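Local coordinates for galactose mutarotase-like protein (Clostridium acetobutylicum, PDB 3OS7) that probably interconverts the anomers of aldose sugars as an aldose 1-epimerase, and probably binds carbohydrate, at residues Leu77-Arg82 with Asn105-Gly110; Asn67-Tyr72 with Phe111-Lys116; Gly183-Phe188 with Cys299-Thr304; Lys145-Glu150 with Glu177-Val182. All coordinates share one frame; numbering follows the deposited sequence.

Interaction 1: Leu77-Arg82 with Asn105-Gly110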
loop_
_atom_site.group_PDB
_atom_site.type_symbol
_atom_site.label_atom_id
_atom_site.label_comp_id
_atom_site.label_asym_id
_atom_site.label_seq_id
_atom_site.Cartn_x
_atom_site.Cartn_y
_atom_site.Cartn_z
ATOM N N LEU A 77 2.752 -0.340 5.424
ATOM C CA LEU A 77 2.127 -0.234 6.738
ATOM C C LEU A 77 2.351 -1.505 7.543
ATOM O O LEU A 77 2.188 -2.609 7.010
ATOM C CB LEU A 77 0.627 -0.021 6.595
ATOM C CG LEU A 77 0.174 1.069 5.653
ATOM C CD1 LEU A 77 -1.345 1.094 5.516
ATOM C CD2 LEU A 77 0.712 2.458 6.153
ATOM N N PHE A 78 2.649 -1.339 8.822
ATOM C CA PHE A 78 2.892 -2.442 9.758
ATOM C C PHE A 78 2.591 -1.938 11.163
ATOM O O PHE A 78 3.463 -1.324 11.788
ATOM C CB PHE A 78 4.356 -2.883 9.651
ATOM C CG PHE A 78 4.747 -4.067 10.550
ATOM C CD1 PHE A 78 4.018 -5.246 10.546
ATOM C CD2 PHE A 78 5.886 -4.006 11.341
ATOM C CE1 PHE A 78 4.371 -6.313 11.322
ATOM C CE2 PHE A 78 6.270 -5.079 12.124
ATOM C CZ PHE A 78 5.509 -6.240 12.134
ATOM N N PRO A 79 1.357 -2.116 11.648
ATOM C CA PRO A 79 0.220 -2.750 11.002
ATOM C C PRO A 79 -0.509 -1.730 10.122
ATOM O O PRO A 79 -0.445 -0.538 10.414
ATOM C CB PRO A 79 -0.669 -3.108 12.174
ATOM C CG PRO A 79 -0.437 -1.986 13.154
ATOM C CD PRO A 79 1.000 -1.606 12.990
ATOM N N PRO A 80 -1.230 -2.184 9.091
ATOM C CA PRO A 80 -2.117 -1.266 8.380
ATOM C C PRO A 80 -3.300 -0.873 9.255
ATOM O O PRO A 80 -3.934 -1.704 9.870
ATOM C CB PRO A 80 -2.583 -2.086 7.172
ATOM C CG PRO A 80 -2.570 -3.467 7.647
ATOM C CD PRO A 80 -1.449 -3.582 8.661
ATOM N N ASN A 81 -3.602 0.411 9.293
ATOM C CA ASN A 81 -4.769 0.910 9.973
ATOM C C ASN A 81 -4.696 0.693 11.490
ATOM O O ASN A 81 -3.581 0.547 12.050
ATOM C CB ASN A 81 -6.025 0.305 9.335
ATOM C CG ASN A 81 -7.186 1.282 9.319
ATOM O OD1 ASN A 81 -7.793 1.541 10.350
ATOM N ND2 ASN A 81 -7.477 1.843 8.159
ATOM N N ARG A 82 -5.855 0.634 12.148
ATOM C CA ARG A 82 -5.970 0.810 13.597
ATOM C C ARG A 82 -5.856 -0.437 14.491
ATOM O O ARG A 82 -6.294 -1.527 14.137
ATOM C CB ARG A 82 -7.284 1.526 13.907
ATOM C CG ARG A 82 -7.355 2.903 13.321
ATOM C CD ARG A 82 -8.794 3.328 13.178
ATOM N NE ARG A 82 -8.843 4.707 12.729
ATOM C CZ ARG A 82 -8.872 5.096 11.468
ATOM N NH1 ARG A 82 -8.902 4.218 10.475
ATOM N NH2 ARG A 82 -8.894 6.386 11.207
ATOM N N ASN A 105 -8.385 7.217 19.947
ATOM C CA ASN A 105 -7.527 6.468 20.875
ATOM C C ASN A 105 -7.041 5.132 20.318
ATOM O O ASN A 105 -7.318 4.082 20.875
ATOM C CB ASN A 105 -8.229 6.285 22.230
ATOM C CG ASN A 105 -7.256 6.048 23.352
ATOM O OD1 ASN A 105 -6.399 6.905 23.645
ATOM N ND2 ASN A 105 -7.361 4.891 23.990
ATOM N N ASN A 106 -6.332 5.198 19.194
ATOM C CA ASN A 106 -5.798 4.007 18.547
ATOM C C ASN A 106 -4.321 4.162 18.249
ATOM O O ASN A 106 -3.792 5.284 18.236
ATOM C CB ASN A 106 -6.547 3.774 17.241
ATOM C CG ASN A 106 -8.001 3.421 17.443
ATOM O OD1 ASN A 106 -8.372 2.653 18.358
ATOM N ND2 ASN A 106 -8.849 3.970 16.578
ATOM N N TYR A 107 -3.644 3.037 18.002
ATOM C CA TYR A 107 -2.385 3.033 17.287
ATOM C C TYR A 107 -2.698 2.742 15.833
ATOM O O TYR A 107 -3.478 1.824 15.538
ATOM C CB TYR A 107 -1.385 2.011 17.845
ATOM C CG TYR A 107 -0.040 2.133 17.172
ATOM C CD1 TYR A 107 0.829 3.156 17.501
ATOM C CD2 TYR A 107 0.338 1.269 16.151
ATOM C CE1 TYR A 107 2.026 3.314 16.873
ATOM C CE2 TYR A 107 1.554 1.432 15.499
ATOM C CZ TYR A 107 2.389 2.465 15.866
ATOM O OH TYR A 107 3.594 2.642 15.243
ATOM N N ILE A 108 -2.071 3.474 14.904
ATOM C CA ILE A 108 -2.445 3.334 13.481
ATOM C C ILE A 108 -1.196 3.330 12.598
ATOM O O ILE A 108 -0.245 4.074 12.864
ATOM C CB ILE A 108 -3.415 4.459 13.046
ATOM C CG1 ILE A 108 -4.130 4.126 11.748
ATOM C CG2 ILE A 108 -2.683 5.791 12.933
ATOM C CD1 ILE A 108 -5.214 5.183 11.283
ATOM N N HIS A 109 -1.195 2.441 11.593
ATOM C CA HIS A 109 -0.278 2.442 10.439
ATOM C C HIS A 109 1.192 2.032 10.641
ATOM O O HIS A 109 1.854 1.604 9.687
ATOM C CB HIS A 109 -0.334 3.776 9.698
ATOM C CG HIS A 109 -1.646 4.048 9.035
ATOM N ND1 HIS A 109 -2.431 3.046 8.481
ATOM C CD2 HIS A 109 -2.287 5.217 8.787
ATOM C CE1 HIS A 109 -3.524 3.600 7.969
ATOM N NE2 HIS A 109 -3.460 4.912 8.147
ATOM N N GLY A 110 1.702 2.152 11.857
ATOM C CA GLY A 110 3.102 1.821 12.118
ATOM C C GLY A 110 4.113 2.932 11.819
ATOM O O GLY A 110 3.756 4.029 11.406
#

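Interaction 2: Asn67-Tyr72 with Phe111-Lys116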
loop_
_atom_site.group_PDB
_atom_site.type_symbol
_atom_site.label_atom_id
_atom_site.label_comp_id
_atom_site.label_asym_id
_atom_site.label_seq_id
_atom_site.Cartn_x
_atom_site.Cartn_y
_atom_site.Cartn_z
ATOM N N ASN A 67 6.830 13.562 7.759
ATOM C CA ASN A 67 5.813 13.546 8.807
ATOM C C ASN A 67 4.460 12.982 8.384
ATOM O O ASN A 67 3.694 12.536 9.239
ATOM C CB ASN A 67 5.623 14.947 9.354
ATOM C CG ASN A 67 6.726 15.338 10.295
ATOM O OD1 ASN A 67 7.387 14.474 10.905
ATOM N ND2 ASN A 67 6.935 16.634 10.432
ATOM N N ARG A 68 4.182 12.975 7.083
ATOM C CA ARG A 68 2.919 12.410 6.551
ATOM C C ARG A 68 3.148 11.788 5.164
ATOM O O ARG A 68 2.661 12.261 4.146
ATOM C CB ARG A 68 1.846 13.485 6.495
ATOM C CG ARG A 68 0.447 12.919 6.433
ATOM C CD ARG A 68 -0.507 13.963 5.938
ATOM N NE ARG A 68 -1.885 13.479 5.962
ATOM C CZ ARG A 68 -2.901 14.147 5.443
ATOM N NH1 ARG A 68 -2.690 15.305 4.847
ATOM N NH2 ARG A 68 -4.115 13.635 5.480
ATOM N N PRO A 69 3.901 10.691 5.121
ATOM C CA PRO A 69 4.222 10.110 3.811
ATOM C C PRO A 69 3.092 9.249 3.267
ATOM O O PRO A 69 3.065 8.909 2.057
ATOM C CB PRO A 69 5.467 9.270 4.120
ATOM C CG PRO A 69 5.258 8.833 5.509
ATOM C CD PRO A 69 4.645 10.031 6.200
ATOM N N GLN A 70 2.144 8.907 4.141
ATOM C CA GLN A 70 1.108 7.975 3.754
ATOM C C GLN A 70 0.114 8.466 2.689
ATOM O O GLN A 70 -0.667 7.663 2.188
ATOM C CB GLN A 70 0.322 7.493 4.971
ATOM C CG GLN A 70 -0.446 8.560 5.719
ATOM C CD GLN A 70 0.354 9.130 6.830
ATOM O OE1 GLN A 70 1.572 9.087 6.789
ATOM N NE2 GLN A 70 -0.319 9.701 7.836
ATOM N N VAL A 71 0.114 9.762 2.379
ATOM C CA VAL A 71 -0.729 10.318 1.315
ATOM C C VAL A 71 -0.017 10.479 -0.036
ATOM O O VAL A 71 -0.552 11.099 -0.938
ATOM C CB VAL A 71 -1.379 11.625 1.759
ATOM C CG1 VAL A 71 -2.254 11.335 2.935
ATOM C CG2 VAL A 71 -0.338 12.736 2.055
ATOM N N TYR A 72 1.179 9.874 -0.168
ATOM C CA TYR A 72 1.905 9.800 -1.414
ATOM C C TYR A 72 2.442 8.387 -1.703
ATOM O O TYR A 72 2.823 7.628 -0.806
ATOM C CB TYR A 72 3.117 10.731 -1.389
ATOM C CG TYR A 72 2.723 12.188 -1.267
ATOM C CD1 TYR A 72 2.273 12.893 -2.383
ATOM C CD2 TYR A 72 2.800 12.845 -0.045
ATOM C CE1 TYR A 72 1.890 14.253 -2.277
ATOM C CE2 TYR A 72 2.446 14.183 0.069
ATOM C CZ TYR A 72 1.985 14.876 -1.038
ATOM O OH TYR A 72 1.630 16.206 -0.909
ATOM N N PHE A 111 5.385 2.634 12.019
ATOM C CA PHE A 111 6.453 3.637 11.880
ATOM C C PHE A 111 7.380 3.360 10.701
ATOM O O PHE A 111 8.187 4.219 10.347
ATOM C CB PHE A 111 7.303 3.717 13.170
ATOM C CG PHE A 111 7.875 2.404 13.577
ATOM C CD1 PHE A 111 9.066 1.949 13.036
ATOM C CD2 PHE A 111 7.204 1.591 14.473
ATOM C CE1 PHE A 111 9.569 0.701 13.374
ATOM C CE2 PHE A 111 7.680 0.346 14.803
ATOM C CZ PHE A 111 8.885 -0.108 14.262
ATOM N N ILE A 112 7.300 2.182 10.089
ATOM C CA ILE A 112 8.283 1.854 9.069
ATOM C C ILE A 112 8.110 2.751 7.837
ATOM O O ILE A 112 9.060 3.034 7.150
ATOM C CB ILE A 112 8.348 0.329 8.684
ATOM C CG1 ILE A 112 7.056 -0.163 8.059
ATOM C CG2 ILE A 112 8.751 -0.534 9.913
ATOM C CD1 ILE A 112 7.150 -1.650 7.633
ATOM N N LYS A 113 6.904 3.260 7.617
ATOM C CA LYS A 113 6.652 4.210 6.529
ATOM C C LYS A 113 7.370 5.553 6.733
ATOM O O LYS A 113 7.552 6.291 5.779
ATOM C CB LYS A 113 5.154 4.509 6.376
ATOM C CG LYS A 113 4.499 5.181 7.575
ATOM C CD LYS A 113 2.952 5.280 7.395
ATOM C CE LYS A 113 2.369 6.263 8.336
ATOM N NZ LYS A 113 2.840 6.118 9.718
ATOM N N ASN A 114 7.695 5.872 7.985
ATOM C CA ASN A 114 8.375 7.149 8.318
ATOM C C ASN A 114 9.877 6.989 8.485
ATOM O O ASN A 114 10.588 7.968 8.691
ATOM C CB ASN A 114 7.828 7.713 9.634
ATOM C CG ASN A 114 6.304 7.850 9.657
ATOM O OD1 ASN A 114 5.618 6.966 10.151
ATOM N ND2 ASN A 114 5.780 8.967 9.151
ATOM N N SER A 115 10.364 5.759 8.421
ATOM C CA SER A 115 11.722 5.420 8.869
ATOM C C SER A 115 12.707 5.307 7.727
ATOM O O SER A 115 12.316 5.230 6.571
ATOM C CB SER A 115 11.672 4.114 9.656
ATOM O OG SER A 115 10.953 4.337 10.845
ATOM N N LYS A 116 13.998 5.325 8.047
ATOM C CA LYS A 116 15.031 5.206 7.011
ATOM C C LYS A 116 15.260 3.759 6.637
ATOM O O LYS A 116 15.478 2.926 7.499
ATOM C CB LYS A 116 16.363 5.782 7.483
ATOM C CG LYS A 116 16.316 7.250 7.823
ATOM C CD LYS A 116 17.745 7.821 7.952
ATOM C CE LYS A 116 17.710 9.145 8.690
ATOM N NZ LYS A 116 19.035 9.840 8.632
HETATM O O HOH W 1 2.905 9.479 9.475
#

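Interaction 3: Gly183-Phe188 with Cys299-Thr304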
loop_
_atom_site.group_PDB
_atom_site.type_symbol
_atom_site.label_atom_id
_atom_site.label_comp_id
_atom_site.label_asym_id
_atom_site.label_seq_id
_atom_site.Cartn_x
_atom_site.Cartn_y
_atom_site.Cartn_z
ATOM N N GLY A 183 0.200 -3.959 5.126
ATOM C CA GLY A 183 -0.580 -3.388 4.053
ATOM C C GLY A 183 0.129 -2.195 3.453
ATOM O O GLY A 183 1.301 -1.940 3.753
ATOM N N TYR A 184 -0.586 -1.504 2.559
ATOM C CA TYR A 184 -0.079 -0.308 1.942
ATOM C C TYR A 184 -1.138 0.767 1.920
ATOM O O TYR A 184 -2.309 0.491 1.749
ATOM C CB TYR A 184 0.332 -0.547 0.513
ATOM C CG TYR A 184 1.684 -1.172 0.358
ATOM C CD1 TYR A 184 1.850 -2.532 0.410
ATOM C CD2 TYR A 184 2.803 -0.378 0.124
ATOM C CE1 TYR A 184 3.090 -3.089 0.274
ATOM C CE2 TYR A 184 4.032 -0.910 -0.008
ATOM C CZ TYR A 184 4.188 -2.273 0.032
ATOM O OH TYR A 184 5.452 -2.818 -0.123
ATOM N N HIS A 185 -0.695 2.014 2.050
ATOM C CA HIS A 185 -1.604 3.159 1.979
ATOM C C HIS A 185 -1.511 3.832 0.603
ATOM O O HIS A 185 -1.460 5.056 0.490
ATOM C CB HIS A 185 -1.227 4.105 3.090
ATOM C CG HIS A 185 -2.322 5.013 3.525
ATOM N ND1 HIS A 185 -2.851 5.980 2.700
ATOM C CD2 HIS A 185 -2.949 5.150 4.719
ATOM C CE1 HIS A 185 -3.774 6.666 3.361
ATOM N NE2 HIS A 185 -3.855 6.178 4.588
ATOM N N SER A 186 -1.549 3.018 -0.442
ATOM C CA SER A 186 -1.180 3.448 -1.787
ATOM C C SER A 186 -2.034 4.611 -2.329
ATOM O O SER A 186 -3.268 4.547 -2.325
ATOM C CB SER A 186 -1.288 2.237 -2.713
ATOM O OG SER A 186 -0.632 1.126 -2.118
ATOM N N ALA A 187 -1.353 5.650 -2.812
ATOM C CA ALA A 187 -1.973 6.920 -3.221
ATOM C C ALA A 187 -1.908 7.118 -4.732
ATOM O O ALA A 187 -0.813 7.235 -5.302
ATOM C CB ALA A 187 -1.286 8.094 -2.499
ATOM N N PHE A 188 -3.081 7.136 -5.364
ATOM C CA PHE A 188 -3.218 7.194 -6.812
ATOM C C PHE A 188 -3.711 8.535 -7.323
ATOM O O PHE A 188 -4.649 9.094 -6.779
ATOM C CB PHE A 188 -4.202 6.114 -7.273
ATOM C CG PHE A 188 -3.663 4.725 -7.095
ATOM C CD1 PHE A 188 -2.868 4.160 -8.066
ATOM C CD2 PHE A 188 -3.913 4.009 -5.946
ATOM C CE1 PHE A 188 -2.335 2.888 -7.886
ATOM C CE2 PHE A 188 -3.382 2.759 -5.772
ATOM C CZ PHE A 188 -2.593 2.210 -6.756
ATOM N N CYS A 299 -6.731 6.908 -2.193
ATOM C CA CYS A 299 -5.985 5.785 -1.654
ATOM C C CYS A 299 -6.732 4.457 -1.750
ATOM O O CYS A 299 -7.905 4.331 -1.369
ATOM C CB CYS A 299 -5.587 6.029 -0.224
ATOM S SG CYS A 299 -4.397 7.434 -0.094
ATOM N N ILE A 300 -6.006 3.461 -2.229
ATOM C CA ILE A 300 -6.526 2.102 -2.405
ATOM C C ILE A 300 -5.544 1.207 -1.668
ATOM O O ILE A 300 -4.395 1.052 -2.098
ATOM C CB ILE A 300 -6.646 1.739 -3.901
ATOM C CG1 ILE A 300 -7.623 2.678 -4.607
ATOM C CG2 ILE A 300 -7.128 0.270 -4.042
ATOM C CD1 ILE A 300 -7.686 2.466 -6.167
ATOM N N GLU A 301 -5.993 0.659 -0.538
ATOM C CA GLU A 301 -5.120 0.220 0.540
ATOM C C GLU A 301 -5.288 -1.283 0.843
ATOM O O GLU A 301 -6.096 -1.654 1.666
ATOM C CB GLU A 301 -5.400 1.049 1.788
ATOM C CG GLU A 301 -5.472 2.593 1.546
ATOM C CD GLU A 301 -5.811 3.380 2.829
ATOM O OE1 GLU A 301 -5.648 2.829 3.926
ATOM O OE2 GLU A 301 -6.256 4.538 2.743
ATOM N N PRO A 302 -4.485 -2.124 0.189
ATOM C CA PRO A 302 -4.544 -3.549 0.464
ATOM C C PRO A 302 -4.000 -3.871 1.839
ATOM O O PRO A 302 -3.083 -3.191 2.309
ATOM C CB PRO A 302 -3.672 -4.152 -0.620
ATOM C CG PRO A 302 -2.738 -3.101 -1.007
ATOM C CD PRO A 302 -3.476 -1.807 -0.851
ATOM N N GLN A 303 -4.563 -4.907 2.458
ATOM C CA GLN A 303 -4.153 -5.357 3.794
ATOM C C GLN A 303 -4.221 -6.864 3.882
ATOM O O GLN A 303 -5.101 -7.472 3.290
ATOM C CB GLN A 303 -5.072 -4.769 4.903
ATOM C CG GLN A 303 -5.331 -3.301 4.820
ATOM C CD GLN A 303 -6.104 -2.704 5.996
ATOM O OE1 GLN A 303 -6.104 -1.493 6.174
ATOM N NE2 GLN A 303 -6.744 -3.538 6.803
ATOM N N THR A 304 -3.306 -7.465 4.645
ATOM C CA THR A 304 -3.360 -8.908 4.902
ATOM C C THR A 304 -4.498 -9.331 5.816
ATOM O O THR A 304 -4.893 -10.493 5.843
ATOM C CB THR A 304 -2.036 -9.411 5.516
ATOM O OG1 THR A 304 -1.770 -8.695 6.746
ATOM C CG2 THR A 304 -0.907 -9.201 4.526
#

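Interaction 4: Lys145-Glu150 with Glu177-Val182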
loop_
_atom_site.group_PDB
_atom_site.type_symbol
_atom_site.label_atom_id
_atom_site.label_comp_id
_atom_site.label_asym_id
_atom_site.label_seq_id
_atom_site.Cartn_x
_atom_site.Cartn_y
_atom_site.Cartn_z
ATOM N N LYS A 145 11.448 -1.526 22.672
ATOM C CA LYS A 145 10.794 -1.736 23.973
ATOM C C LYS A 145 9.283 -1.954 23.905
ATOM O O LYS A 145 8.702 -2.616 24.796
ATOM C CB LYS A 145 11.094 -0.573 24.928
ATOM C CG LYS A 145 10.595 0.774 24.489
ATOM C CD LYS A 145 11.018 1.855 25.511
ATOM C CE LYS A 145 11.518 3.133 24.816
ATOM N NZ LYS A 145 12.863 2.979 24.126
ATOM N N TYR A 146 8.634 -1.396 22.882
ATOM C CA TYR A 146 7.203 -1.612 22.677
ATOM C C TYR A 146 6.851 -2.877 21.869
ATOM O O TYR A 146 5.747 -3.423 22.020
ATOM C CB TYR A 146 6.567 -0.419 21.980
ATOM C CG TYR A 146 6.775 0.869 22.725
ATOM C CD1 TYR A 146 6.094 1.116 23.904
ATOM C CD2 TYR A 146 7.666 1.813 22.256
ATOM C CE1 TYR A 146 6.287 2.298 24.604
ATOM C CE2 TYR A 146 7.867 2.990 22.940
ATOM C CZ TYR A 146 7.187 3.217 24.122
ATOM O OH TYR A 146 7.379 4.390 24.810
ATOM N N PHE A 147 7.762 -3.293 20.986
ATOM C CA PHE A 147 7.560 -4.460 20.121
ATOM C C PHE A 147 8.881 -5.223 20.028
ATOM O O PHE A 147 9.702 -5.002 19.118
ATOM C CB PHE A 147 7.081 -3.990 18.762
ATOM C CG PHE A 147 6.644 -5.075 17.871
ATOM C CD1 PHE A 147 5.428 -5.691 18.068
ATOM C CD2 PHE A 147 7.446 -5.491 16.814
ATOM C CE1 PHE A 147 5.010 -6.716 17.213
ATOM C CE2 PHE A 147 7.014 -6.499 15.953
ATOM C CZ PHE A 147 5.815 -7.106 16.165
ATOM N N SER A 148 9.121 -6.085 21.007
ATOM C CA SER A 148 10.448 -6.650 21.169
ATOM C C SER A 148 10.686 -7.884 20.291
ATOM O O SER A 148 10.948 -8.993 20.795
ATOM C CB SER A 148 10.724 -6.959 22.641
ATOM O OG SER A 148 10.581 -5.777 23.411
ATOM N N HIS A 149 10.637 -7.661 18.981
ATOM C CA HIS A 149 10.978 -8.671 17.997
ATOM C C HIS A 149 11.859 -8.038 16.946
ATOM O O HIS A 149 11.397 -7.151 16.213
ATOM C CB HIS A 149 9.732 -9.215 17.274
ATOM C CG HIS A 149 8.706 -9.814 18.185
ATOM N ND1 HIS A 149 8.765 -11.119 18.619
ATOM C CD2 HIS A 149 7.585 -9.290 18.727
ATOM C CE1 HIS A 149 7.728 -11.367 19.401
ATOM N NE2 HIS A 149 7.009 -10.262 19.507
ATOM N N GLU A 150 13.112 -8.479 16.847
ATOM C CA GLU A 150 13.949 -8.104 15.713
ATOM C C GLU A 150 13.324 -8.620 14.412
ATOM O O GLU A 150 12.733 -9.693 14.373
ATOM C CB GLU A 150 15.389 -8.606 15.876
ATOM C CG GLU A 150 16.112 -7.910 17.044
ATOM C CD GLU A 150 17.618 -8.142 17.076
ATOM O OE1 GLU A 150 18.039 -9.301 17.026
ATOM O OE2 GLU A 150 18.388 -7.153 17.203
ATOM N N GLU A 177 7.279 -15.928 18.734
ATOM C CA GLU A 177 6.233 -15.741 17.742
ATOM C C GLU A 177 5.911 -14.249 17.565
ATOM O O GLU A 177 5.644 -13.577 18.539
ATOM C CB GLU A 177 4.993 -16.476 18.244
ATOM C CG GLU A 177 4.033 -16.862 17.191
ATOM C CD GLU A 177 2.742 -17.442 17.744
ATOM O OE1 GLU A 177 2.544 -17.498 18.989
ATOM O OE2 GLU A 177 1.911 -17.832 16.914
HETATM N N MSE A 178 5.923 -13.763 16.322
HETATM C CA MSE A 178 5.761 -12.347 16.014
HETATM C C MSE A 178 4.399 -12.081 15.357
HETATM O O MSE A 178 4.085 -12.649 14.322
HETATM C CB MSE A 178 6.851 -11.879 15.070
HETATM C CG MSE A 178 6.908 -10.373 14.898
HETATM SE SE MSE A 178 8.103 -9.811 13.520
HETATM C CE MSE A 178 6.937 -9.793 11.996
ATOM N N PRO A 179 3.601 -11.189 15.948
ATOM C CA PRO A 179 2.349 -10.776 15.287
ATOM C C PRO A 179 2.617 -10.166 13.929
ATOM O O PRO A 179 3.601 -9.434 13.767
ATOM C CB PRO A 179 1.818 -9.674 16.219
ATOM C CG PRO A 179 2.478 -9.961 17.548
ATOM C CD PRO A 179 3.801 -10.527 17.239
ATOM N N LEU A 180 1.727 -10.394 12.968
ATOM C CA LEU A 180 1.959 -9.921 11.616
ATOM C C LEU A 180 0.659 -9.450 10.966
ATOM O O LEU A 180 -0.318 -10.202 10.864
ATOM C CB LEU A 180 2.515 -11.056 10.759
ATOM C CG LEU A 180 2.783 -10.730 9.286
ATOM C CD1 LEU A 180 4.014 -9.870 9.130
ATOM C CD2 LEU A 180 2.937 -12.033 8.547
ATOM N N SER A 181 0.689 -8.214 10.504
ATOM C CA SER A 181 -0.350 -7.663 9.632
ATOM C C SER A 181 0.346 -6.564 8.833
ATOM O O SER A 181 1.063 -5.750 9.396
ATOM C CB SER A 181 -1.482 -7.134 10.465
ATOM O OG SER A 181 -2.490 -6.557 9.677
ATOM N N VAL A 182 0.190 -6.610 7.530
ATOM C CA VAL A 182 0.910 -5.749 6.612
ATOM C C VAL A 182 -0.094 -5.153 5.624
ATOM O O VAL A 182 -1.064 -5.802 5.245
ATOM C CB VAL A 182 1.946 -6.556 5.789
ATOM C CG1 VAL A 182 2.717 -5.638 4.779
ATOM C CG2 VAL A 182 2.918 -7.271 6.695
#

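Interaction 1: Leu77-Arg82 with Asn105-Gly110
His109 reaches in among Leu77, Pro80 and Asn81 and carries most of this contact. Its ring lies beside the Leu77 side chain, both pointing the same way, with Leu77 CD1 3.7 Å from ND1; ND1 also comes within 3.0 Å of Asn81 N. The backbone of His109 is gripped at both ends: its N bonds to Asn81 O at 3.1 Å, and its O takes a bond from Phe78 N. Next to it, Gly110 has no side chain to keep its CA off Phe78 O, 3.2 Å away in a CA-H...O contact. Farther along, Arg82 and Ile108 form an antiparallel non-hydrogen-bonded pair. Ile108 CD1 sits 3.7 Å above the centre of the Arg82 guanidinium, while Asn106 ND2 lies at its edge. Within 77-82, Asn81 OD1 clamps Arg82 by accepting from both its N and its NH1, the latter at 2.9 Å. In the second shell Glu101 takes a salt bridge from Arg82 NH2 and also accepts from Asn106 ND2. A cis peptide before Pro79 turns the chain. With its backbone held twice and its ring wedged, His109 can present NE2 to a bound tartrate, probably from the crystallisation liquor, which may mark the sugar pocket of this family.

Interaction 2: Asn67-Tyr72 with Phe111-Lys116
Pro69 and Asn114 cross at about a right angle, with the carboxamide ND2 of Asn114 3.3 Å from Pro69 CD. The same proline ring leans on the backbone of the other turn, its CG 3.4 Å from Lys113 O. Beside this pair Gln70 and Lys113 run obliquely across one another: Gln70 OE1 meets the CE methylene of Lys113, not its ammonium, at 3.3 Å. Lys113 is otherwise extended, but its last torsion (chi4 -47°) bends NZ back over its own turn, where it bonds to Asn114 OD1 at 2.9 Å and to Gly110 O. The polar ends are tied together by one water. It donates to Asn67 O and to Gln70 OE1 (3.0 Å), accepts from Asn114 ND2 (2.9 Å), and takes a weak bond from Lys113 NZ. Asn114 ND2 also bonds to Lys66 O, while OD1 takes the lysine, so both ends of the amide are used. The contact joins the loop after helix 62-67 to the loop leading into strand 118-125. Gln70 NE2 and Arg68 NH2 also bond to a tartrate, probably from the crystallisation liquor, so the water-linked cluster lies beside a possible pocket; the nearby ammonium would probably polarise the Asn114 carbonyl.

Interaction 3: Gly183-Phe188 with Cys299-Thr304
Phe188 and Ile300 cross at about a right angle, Phe188 CE2 touching Ile300 CB at 3.9 Å, and Tyr277 of strand 273-279 packs on both. Farther along, Tyr184 CB rests on Pro302 CD, and Tyr277 touches both of these residues as well. Ala187 and Cys299 face each other as an antiparallel non-hydrogen-bonded pair, with Ala187 CB 4.0 Å from the sulfur. Between these side chains the backbones are stitched by two bonds, Tyr184 N to Pro302 O at 3.0 Å and Ile300 N to Ser186 O at 2.9 Å. Strands 178-189 and 297-303 are thus antiparallel neighbours near the middle of the beta-sandwich fold of the galactose mutarotase superfamily. The pairing is interrupted at His185, whose backbone leaves the extended form (psi 47°), and Ile300 O is buried there with no polar partner in the model. Gly183, lacking a side chain, lets its CA come within 4.1 Å of Gln303 CA at the far bridge.

His185 starts away from the partner strand, but its ring lies alongside Glu301, both side chains pointing the same way. The Glu301 carboxylate stacks on the ring with the planes 27° apart; OE2 stands over the ring rim, nearest CE1 at 3.3 Å. Cys299 SG comes to the ring edge, 3.5 Å from ND1. Glu301 gets there by running extended beyond CG (chi2 178°), with Trp289 touching its side chain. At the outer end of the ring, His185 NE2 hydrogen-bonds a bound tartrate, on the same ligand oxygen that His109 holds.

Interaction 4: Lys145-Glu150 with Glu177-Val182
The imidazole of His149 has the backbone of Met178 over one face: Met178 CA is 4.1 Å from the ring centroid and only 12° off the ring normal, a CH-pi contact. Phe147 meets the same imidazole within its own loop, His149 CD2 standing 3.8 Å above the centre of the phenyl ring. Met178, a selenomethionine here, crosses Phe147 at about a right angle; its CG touches Phe147 CZ at 3.7 Å and also reaches His149 CG at 3.8 Å. Its SE lies at the edge of the phenyl ring, a Met-aromatic contact at 5.4 Å from the centroid. CG is anti to the backbone N (chi1 -169°), which brings it against both rings. Pro179 and Phe147 meet tip to tip, with Pro179 CD 4.0 Å from Phe147 CE1. Glu177 O comes within 3.2 Å of His149 CE1. The contact packs the loop before strand 151-160 on the start of strand 178-189, whose Pro179 also touches Phe88 and Leu90. His149 spends ND1 on Ser174 OG and NE2 on Tyr95 OH; bonded at both nitrogens, the buried ring is fixed in rotation and turns one pi face to Met178 CA and CG.

From the N terminus, residues 67-72 open the first loop, which interaction 2 closes at 111-116. Interaction 1 lies wholly within that loop, and the two touch where Leu77 and Phe78 pack on Lys113 and Ile112. Interaction 4 then closes a loop of 26 residues from 145-150 to 177-182, running straight into 183-188, where the longest loop opens, to be closed by interaction 3 at 299-304. No loops cross. Strand 178-189 is shared by interactions 3 and 4: Leu77 N probably bonds Gly183 O, and Thr304 N probably bonds Val182 O. Interactions 1, 2 and 3 thereby bring the loops around the tartrate site onto the central strands, while interaction 4 packs a loop on the start of strand 178-189.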